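Local coordinates for C2 domain protein (Scophthalmus maximus, PDB 3W56) that binds calcium ions through the loops of a C2 domain and probably associates with phospholipid membranes, with wide pore channel activity as a possible family function, at residues H89-T93 and F94-L98. Residues are numbered along the deposited sequence; the frame is centred on the assembly and turned at random.
Sequences HDEDT and FFDDL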
ATOM      1  N   HIS A  89      -0.839   1.631   8.019  1.00 12.67           N
ATOM      2  CA  HIS A  89      -0.770   2.232   9.373  1.00 14.98           C
ATOM      3  C   HIS A  89      -2.099   2.712   9.868  1.00 15.50           C
ATOM      4  O   HIS A  89      -3.022   3.000   9.103  1.00 18.53           O
ATOM      5  CB  HIS A  89       0.159   3.431   9.408  1.00 16.35           C
ATOM      6  CG  HIS A  89       1.568   3.104   9.090  1.00 13.57           C
ATOM      7  ND1 HIS A  89       2.566   3.058  10.056  1.00 18.26           N
ATOM      8  CD2 HIS A  89       2.171   2.825   7.913  1.00 17.13           C
ATOM      9  CE1 HIS A  89       3.713   2.754   9.475  1.00 16.64           C
ATOM     10  NE2 HIS A  89       3.503   2.617   8.170  1.00 20.70           N
ATOM     11  N   ASP A  90      -2.186   2.813  11.177  1.00 17.58           N
ATOM     12  CA  ASP A  90      -3.369   3.317  11.848  1.00 17.59           C
ATOM     13  C   ASP A  90      -2.978   4.628  12.449  1.00 22.65           C
ATOM     14  O   ASP A  90      -2.058   4.680  13.276  1.00 22.40           O
ATOM     15  CB  ASP A  90      -3.747   2.296  12.892  1.00 16.54           C
ATOM     16  CG  ASP A  90      -5.015   2.647  13.640  1.00 26.82           C
ATOM     17  OD1 ASP A  90      -5.594   3.766  13.420  1.00 25.02           O
ATOM     18  OD2 ASP A  90      -5.433   1.777  14.448  1.00 31.22           O
ATOM     19  N   GLU A  91      -3.592   5.715  11.988  1.00 17.82           N
ATOM     20  CA  GLU A  91      -3.123   7.032  12.442  1.00 21.41           C
ATOM     21  C   GLU A  91      -3.667   7.368  13.814  1.00 19.87           C
ATOM     22  O   GLU A  91      -4.844   7.177  14.108  1.00 21.61           O
ATOM     23  CB  GLU A  91      -3.534   8.132  11.460  1.00 19.34           C
ATOM     24  CG  GLU A  91      -3.183   9.530  11.967  1.00 29.66           C
ATOM     25  CD  GLU A  91      -3.856  10.619  11.175  1.00 24.30           C
ATOM     26  OE1 GLU A  91      -3.136  11.333  10.425  1.00 30.81           O
ATOM     27  OE2 GLU A  91      -5.112  10.759  11.296  1.00 30.11           O
ATOM     28  N   ASP A  92      -2.795   7.913  14.662  1.00 19.41           N
ATOM     29  CA  ASP A  92      -3.267   8.426  15.924  1.00 31.67           C
ATOM     30  C   ASP A  92      -2.528   9.707  16.245  1.00 16.94           C
ATOM     31  O   ASP A  92      -1.582  10.046  15.566  1.00 19.73           O
ATOM     32  CB  ASP A  92      -3.115   7.399  17.031  1.00 21.69           C
ATOM     33  CG  ASP A  92      -4.110   7.613  18.142  1.00 38.64           C
ATOM     34  OD1 ASP A  92      -4.851   8.633  18.076  1.00 35.88           O
ATOM     35  OD2 ASP A  92      -4.142   6.768  19.070  1.00 45.76           O
ATOM     36  N   THR A  93      -2.983  10.402  17.287  1.00 28.18           N
ATOM     37  CA  THR A  93      -2.508  11.746  17.594  1.00 27.91           C
ATOM     38  C   THR A  93      -1.009  11.836  17.733  1.00 25.27           C
ATOM     39  O   THR A  93      -0.374  12.729  17.131  1.00 22.50           O
ATOM     40  CB  THR A  93      -3.114  12.289  18.883  1.00 25.27           C
ATOM     41  OG1 THR A  93      -4.549  12.241  18.788  1.00 30.27           O
ATOM     42  CG2 THR A  93      -2.618  13.747  19.086  1.00 23.48           C
ATOM     43  N   PHE A  94      -0.424  10.899  18.483  1.00 20.35           N
ATOM     44  CA  PHE A  94       0.995  11.027  18.821  1.00 20.90           C
ATOM     45  C   PHE A  94       1.904  10.057  18.118  1.00 17.52           C
ATOM     46  O   PHE A  94       3.040  10.380  17.783  1.00 16.10           O
ATOM     47  CB  PHE A  94       1.212  10.963  20.332  1.00 19.34           C
ATOM     48  CG  PHE A  94       0.332  11.884  21.094  1.00 30.66           C
ATOM     49  CD1 PHE A  94       0.627  13.253  21.182  1.00 25.42           C
ATOM     50  CD2 PHE A  94      -0.816  11.400  21.707  1.00 33.61           C
ATOM     51  CE1 PHE A  94      -0.212  14.108  21.877  1.00 21.52           C
ATOM     52  CE2 PHE A  94      -1.670  12.258  22.410  1.00 35.86           C
ATOM     53  CZ  PHE A  94      -1.352  13.617  22.505  1.00 40.68           C
ATOM     54  N   PHE A  95       1.371   8.834  17.886  1.00 22.32           N
ATOM     55  CA  PHE A  95       2.128   7.744  17.297  1.00 16.97           C
ATOM     56  C   PHE A  95       1.191   7.039  16.356  1.00 11.33           C
ATOM     57  O   PHE A  95       0.027   6.837  16.690  1.00 18.11           O
ATOM     58  CB  PHE A  95       2.519   6.713  18.365  1.00 15.87           C
ATOM     59  CG  PHE A  95       3.202   7.321  19.481  1.00 19.61           C
ATOM     60  CD1 PHE A  95       4.468   7.770  19.306  1.00 15.93           C
ATOM     61  CD2 PHE A  95       2.549   7.515  20.694  1.00 16.55           C
ATOM     62  CE1 PHE A  95       5.157   8.374  20.378  1.00 21.25           C
ATOM     63  CE2 PHE A  95       3.218   8.144  21.745  1.00 25.10           C
ATOM     64  CZ  PHE A  95       4.488   8.559  21.576  1.00 20.29           C
ATOM     65  N   ASP A  96       1.706   6.735  15.192  1.00 11.73           N
ATOM     66  CA  ASP A  96       0.925   5.861  14.296  1.00 13.25           C
ATOM     67  C   ASP A  96       1.315   4.393  14.545  1.00 18.69           C
ATOM     68  O   ASP A  96       2.470   4.093  14.914  1.00 19.75           O
ATOM     69  CB  ASP A  96       1.103   6.279  12.846  1.00 15.05           C
ATOM     70  CG  ASP A  96       0.550   7.662  12.578  1.00 12.94           C
ATOM     71  OD1 ASP A  96      -0.243   8.144  13.420  1.00 18.04           O
ATOM     72  OD2 ASP A  96       0.852   8.263  11.528  1.00 21.00           O
ATOM     73  N   ASP A  97       0.357   3.495  14.314  1.00 19.88           N
ATOM     74  CA  ASP A  97       0.574   2.079  14.632  1.00 15.69           C
ATOM     75  C   ASP A  97       0.742   1.310  13.327  1.00 17.91           C
ATOM     76  O   ASP A  97      -0.090   1.411  12.408  1.00 17.06           O
ATOM     77  CB  ASP A  97      -0.587   1.541  15.461  1.00 21.36           C
ATOM     78  CG  ASP A  97      -0.394   0.095  15.874  1.00 35.64           C
ATOM     79  OD1 ASP A  97       0.767  -0.411  15.874  1.00 38.27           O
ATOM     80  OD2 ASP A  97      -1.421  -0.535  16.200  1.00 43.19           O
ATOM     81  N   LEU A  98       1.872   0.638  13.181  1.00 14.45           N
ATOM     82  CA  LEU A  98       2.100  -0.156  11.966  1.00 16.16           C
ATOM     83  C   LEU A  98       1.196  -1.388  11.993  1.00 21.34           C
ATOM     84  O   LEU A  98       1.234  -2.177  12.950  1.00 18.41           O
ATOM     85  CB  LEU A  98       3.586  -0.519  11.833  1.00 13.94           C
ATOM     86  CG  LEU A  98       3.972  -1.594  10.814  1.00 17.27           C
ATOM     87  CD1 LEU A  98       3.587  -1.105   9.403  1.00 15.55           C
ATOM     88  CD2 LEU A  98       5.444  -1.917  10.911  1.00 17.52           C
TER
HETATM   89  O   HOH W   1       3.631   3.748  12.496  1.00 24.02           O
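Asp-90 and Asp-97 form the last hydrogen-bonded pair of the antiparallel hairpin of strands 83-90 and 97-105, whose connecting loop is one of the calcium-binding loops of this C2 domain. Two backbone bonds close the pair: Asp-90 N to Asp-97 O (2.8 Å) and Asp-97 N to Asp-90 O (2.9 Å). The Asp-90 and Asp-97 carboxylates emerge on one face of the sheet, their OD2 atoms 5.0 Å apart. Asp-90, Glu-91, Asp-92 and Asp-97 are calcium ligands of this protein; no ion is bound here, and the clustered negative charge would probably favour cation uptake. Asp-43, another ligand, donates its backbone N-H to Asp-90 OD1.

Within the loop, Asp-96 OD1 accepts the backbone N-H of Asp-92 at 2.8 Å, on the anti side of the carboxylate and 31° out of its plane. CG lies beside the backbone N of Asp-96 (chi1 -64°), which brings the carboxylate across the loop to Asp-92 N, while OD2 bonds Tyr-45 OH. With an alanine here, Asp-92 N and the Tyr-45 hydroxyl would lose the carboxylate that both bond, and the loop is likely to be freer to move. Thr-93 N bonds Asp-92 OD1 from above that carboxylate's plane. At His-89, NE2 bonds Glu-87 OE1, and a water at the ring's edge links ND1 to Asp-96 O, weakly on the latter side.

Leu-98 CD1 sits over one face of the His-89 ring, offset toward the rim, in a CH-pi contact. At the loop's far end, Thr-93 CG2 rests 3.6 Å from the centroid of the Phe-94 ring, over its centre.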